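Local coordinates for protein free methionine-R-sulfoxide reductase (Saccharomyces cerevisiae, PDB 1F5M) that reduces the R-enantiomer of free methionine sulfoxide to methionine with thioredoxin as electron donor, helping to protect the cell against oxidative stress, at residues 110-115 with 131-136. Numbering follows the deposited sequence.
Sequences TQIVPD and SEIVVP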
ATOM      1  N   THR B 110      18.318   3.866 -13.177  1.00 25.54           N
ATOM      2  CA  THR B 110      18.198   3.849 -11.720  1.00 23.26           C
ATOM      3  C   THR B 110      18.907   5.061 -11.141  1.00 23.76           C
ATOM      4  O   THR B 110      20.025   5.447 -11.552  1.00 23.36           O
ATOM      5  CB  THR B 110      18.805   2.563 -11.154  1.00 22.84           C
ATOM      6  OG1 THR B 110      17.977   1.474 -11.562  1.00 23.01           O
ATOM      7  CG2 THR B 110      18.945   2.580  -9.565  1.00 17.10           C
ATOM      8  N   GLN B 111      18.240   5.684 -10.195  1.00 20.97           N
ATOM      9  CA  GLN B 111      18.809   6.816  -9.525  1.00 20.39           C
ATOM     10  C   GLN B 111      19.137   6.368  -8.111  1.00 20.03           C
ATOM     11  O   GLN B 111      18.272   5.833  -7.401  1.00 20.66           O
ATOM     12  CB  GLN B 111      17.784   7.960  -9.515  1.00 18.82           C
ATOM     13  CG  GLN B 111      17.308   8.365 -10.937  1.00 20.05           C
ATOM     14  CD  GLN B 111      18.419   9.063 -11.751  1.00 22.35           C
ATOM     15  OE1 GLN B 111      18.930  10.090 -11.342  1.00 22.40           O
ATOM     16  NE2 GLN B 111      18.768   8.502 -12.918  1.00 25.58           N
ATOM     17  N   ILE B 112      20.387   6.524  -7.699  1.00 17.84           N
ATOM     18  CA  ILE B 112      20.788   6.183  -6.310  1.00 18.42           C
ATOM     19  C   ILE B 112      21.242   7.493  -5.676  1.00 19.38           C
ATOM     20  O   ILE B 112      22.349   8.046  -6.001  1.00 20.46           O
ATOM     21  CB  ILE B 112      21.933   5.172  -6.262  1.00 16.87           C
ATOM     22  CG1 ILE B 112      21.574   3.940  -7.083  1.00 18.76           C
ATOM     23  CG2 ILE B 112      22.219   4.777  -4.794  1.00 19.08           C
ATOM     24  CD1 ILE B 112      22.615   2.809  -6.999  1.00 19.06           C
ATOM     25  N   VAL B 113      20.411   8.014  -4.787  1.00 16.55           N
ATOM     26  CA  VAL B 113      20.682   9.330  -4.198  1.00 18.67           C
ATOM     27  C   VAL B 113      21.092   9.316  -2.731  1.00 18.46           C
ATOM     28  O   VAL B 113      20.294   8.968  -1.842  1.00 17.11           O
ATOM     29  CB  VAL B 113      19.446  10.225  -4.417  1.00 18.79           C
ATOM     30  CG1 VAL B 113      19.704  11.643  -3.905  1.00 19.43           C
ATOM     31  CG2 VAL B 113      19.083  10.231  -5.925  1.00 18.92           C
ATOM     32  N   PRO B 114      22.339   9.706  -2.447  1.00 16.98           N
ATOM     33  CA  PRO B 114      22.832   9.716  -1.060  1.00 18.32           C
ATOM     34  C   PRO B 114      22.346  10.883  -0.208  1.00 20.13           C
ATOM     35  O   PRO B 114      22.286  10.793   1.028  1.00 21.93           O
ATOM     36  CB  PRO B 114      24.361   9.717  -1.227  1.00 18.43           C
ATOM     37  CG  PRO B 114      24.545  10.553  -2.535  1.00 18.51           C
ATOM     38  CD  PRO B 114      23.418  10.027  -3.421  1.00 18.10           C
ATOM     39  N   ASP B 115      21.991  11.984  -0.855  1.00 20.31           N
ATOM     40  CA  ASP B 115      21.552  13.151  -0.114  1.00 20.68           C
ATOM     41  C   ASP B 115      20.573  13.868  -1.038  1.00 20.43           C
ATOM     42  O   ASP B 115      20.925  14.617  -1.915  1.00 20.35           O
ATOM     43  CB  ASP B 115      22.757  14.035   0.238  1.00 24.32           C
ATOM     44  CG  ASP B 115      22.343  15.299   0.959  1.00 25.87           C
ATOM     45  OD1 ASP B 115      21.182  15.715   0.802  1.00 26.55           O
ATOM     46  OD2 ASP B 115      23.177  15.875   1.678  1.00 30.22           O
ATOM     47  N   SER B 131      17.826  10.071   1.939  1.00 22.55           N
ATOM     48  CA  SER B 131      18.423   9.390   0.799  1.00 22.10           C
ATOM     49  C   SER B 131      17.340   8.617   0.141  1.00 23.04           C
ATOM     50  O   SER B 131      16.310   8.366   0.767  1.00 22.76           O
ATOM     51  CB  SER B 131      19.627   8.495   1.172  1.00 22.74           C
ATOM     52  OG  SER B 131      19.336   7.495   2.110  1.00 21.06           O
ATOM     53  N   GLU B 132      17.563   8.242  -1.125  1.00 23.26           N
ATOM     54  CA  GLU B 132      16.535   7.594  -1.932  1.00 21.25           C
ATOM     55  C   GLU B 132      17.104   6.794  -3.119  1.00 21.41           C
ATOM     56  O   GLU B 132      18.205   7.069  -3.637  1.00 18.99           O
ATOM     57  CB  GLU B 132      15.568   8.703  -2.453  1.00 23.59           C
ATOM     58  CG  GLU B 132      14.284   8.224  -3.167  1.00 22.85           C
ATOM     59  CD  GLU B 132      13.259   9.358  -3.530  1.00 25.90           C
ATOM     60  OE1 GLU B 132      12.239   9.072  -4.209  1.00 25.50           O
ATOM     61  OE2 GLU B 132      13.442  10.538  -3.142  1.00 26.54           O
ATOM     62  N   ILE B 133      16.371   5.766  -3.520  1.00 19.13           N
ATOM     63  CA  ILE B 133      16.739   4.955  -4.679  1.00 19.73           C
ATOM     64  C   ILE B 133      15.490   4.732  -5.506  1.00 21.02           C
ATOM     65  O   ILE B 133      14.400   4.371  -4.973  1.00 20.62           O
ATOM     66  CB  ILE B 133      17.386   3.604  -4.284  1.00 21.73           C
ATOM     67  CG1 ILE B 133      17.800   2.827  -5.543  1.00 20.32           C
ATOM     68  CG2 ILE B 133      16.398   2.776  -3.454  1.00 22.83           C
ATOM     69  CD1 ILE B 133      18.740   1.660  -5.293  1.00 22.24           C
ATOM     70  N   VAL B 134      15.608   4.981  -6.805  1.00 20.08           N
ATOM     71  CA  VAL B 134      14.461   4.801  -7.704  1.00 21.44           C
ATOM     72  C   VAL B 134      14.881   3.986  -8.891  1.00 21.22           C
ATOM     73  O   VAL B 134      15.857   4.305  -9.583  1.00 21.24           O
ATOM     74  CB  VAL B 134      13.873   6.124  -8.220  1.00 20.34           C
ATOM     75  CG1 VAL B 134      12.613   5.837  -9.036  1.00 21.09           C
ATOM     76  CG2 VAL B 134      13.551   7.023  -7.064  1.00 18.45           C
ATOM     77  N   VAL B 135      14.156   2.892  -9.084  1.00 20.22           N
ATOM     78  CA  VAL B 135      14.425   1.956 -10.160  1.00 21.21           C
ATOM     79  C   VAL B 135      13.256   1.920 -11.153  1.00 22.45           C
ATOM     80  O   VAL B 135      12.081   1.596 -10.791  1.00 23.15           O
ATOM     81  CB  VAL B 135      14.673   0.546  -9.576  1.00 19.37           C
ATOM     82  CG1 VAL B 135      14.926  -0.486 -10.676  1.00 17.18           C
ATOM     83  CG2 VAL B 135      15.818   0.587  -8.591  1.00 17.23           C
ATOM     84  N   PRO B 136      13.531   2.250 -12.421  1.00 23.84           N
ATOM     85  CA  PRO B 136      12.427   2.224 -13.405  1.00 24.55           C
ATOM     86  C   PRO B 136      12.027   0.820 -13.894  1.00 24.23           C
ATOM     87  O   PRO B 136      12.868  -0.061 -14.080  1.00 23.71           O
ATOM     88  CB  PRO B 136      12.958   3.101 -14.529  1.00 23.54           C
ATOM     89  CG  PRO B 136      14.390   2.764 -14.537  1.00 22.18           C
ATOM     90  CD  PRO B 136      14.794   2.670 -13.054  1.00 21.81           C
TER
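Thr110 leans against Val135 and Pro136, the two side chains Thr110 and Val135 lying alongside one another and pointing the same way. From its root outward, CB of Thr110 lies 3.8 Å from Val134 O. The methyl CG2, anti to the backbone N, reaches to 3.5 Å from Val134 O and 3.8 Å from Val135 CG2, and also meets CG1 of Ile133. The hydroxyl takes the branch beside the backbone N (chi1 -68°), where OG1 meets CG1 of Val135 and CD of Pro136, both at 3.7 Å, and hydrogen-bonds to Glu167 of helix 160-176. An alanine here would probably leave Glu167 without this hydroxyl partner and open a gap beside Val135 where the methyl had been.

Beyond this threonine the backbones pair as antiparallel strands. Gln111 and Val134 exchange two hydrogen bonds, with Gln111 N 2.8 Å from Val134 O, and Val113 and Glu132 form a second hydrogen-bonded pair, in which Val113 N approaches Glu132 O at 2.7 Å. The pairing adds strand 111-113 to the edge of the six-stranded antiparallel sheet of the GAF domain, while strand 131-138 bonds on its far side to strand 144-152. Between these two pairs, Ile112 and Ile133 form a non-hydrogen-bonded pair. Their side chains run abreast on the face where Ile112 meets His160, at the start of helix 160-176, and Ile133 meets Phe158 just before it, CG1 of Ile112 lying 4.1 Å from CD1 of Ile133. On the reverse face, Gln111 and Val134 pack against Val100 and Ala104 of helix 99-107; the amide of Gln111 bonds to Glu109 O through NE2 and to the Tyr119 hydroxyl through OE1.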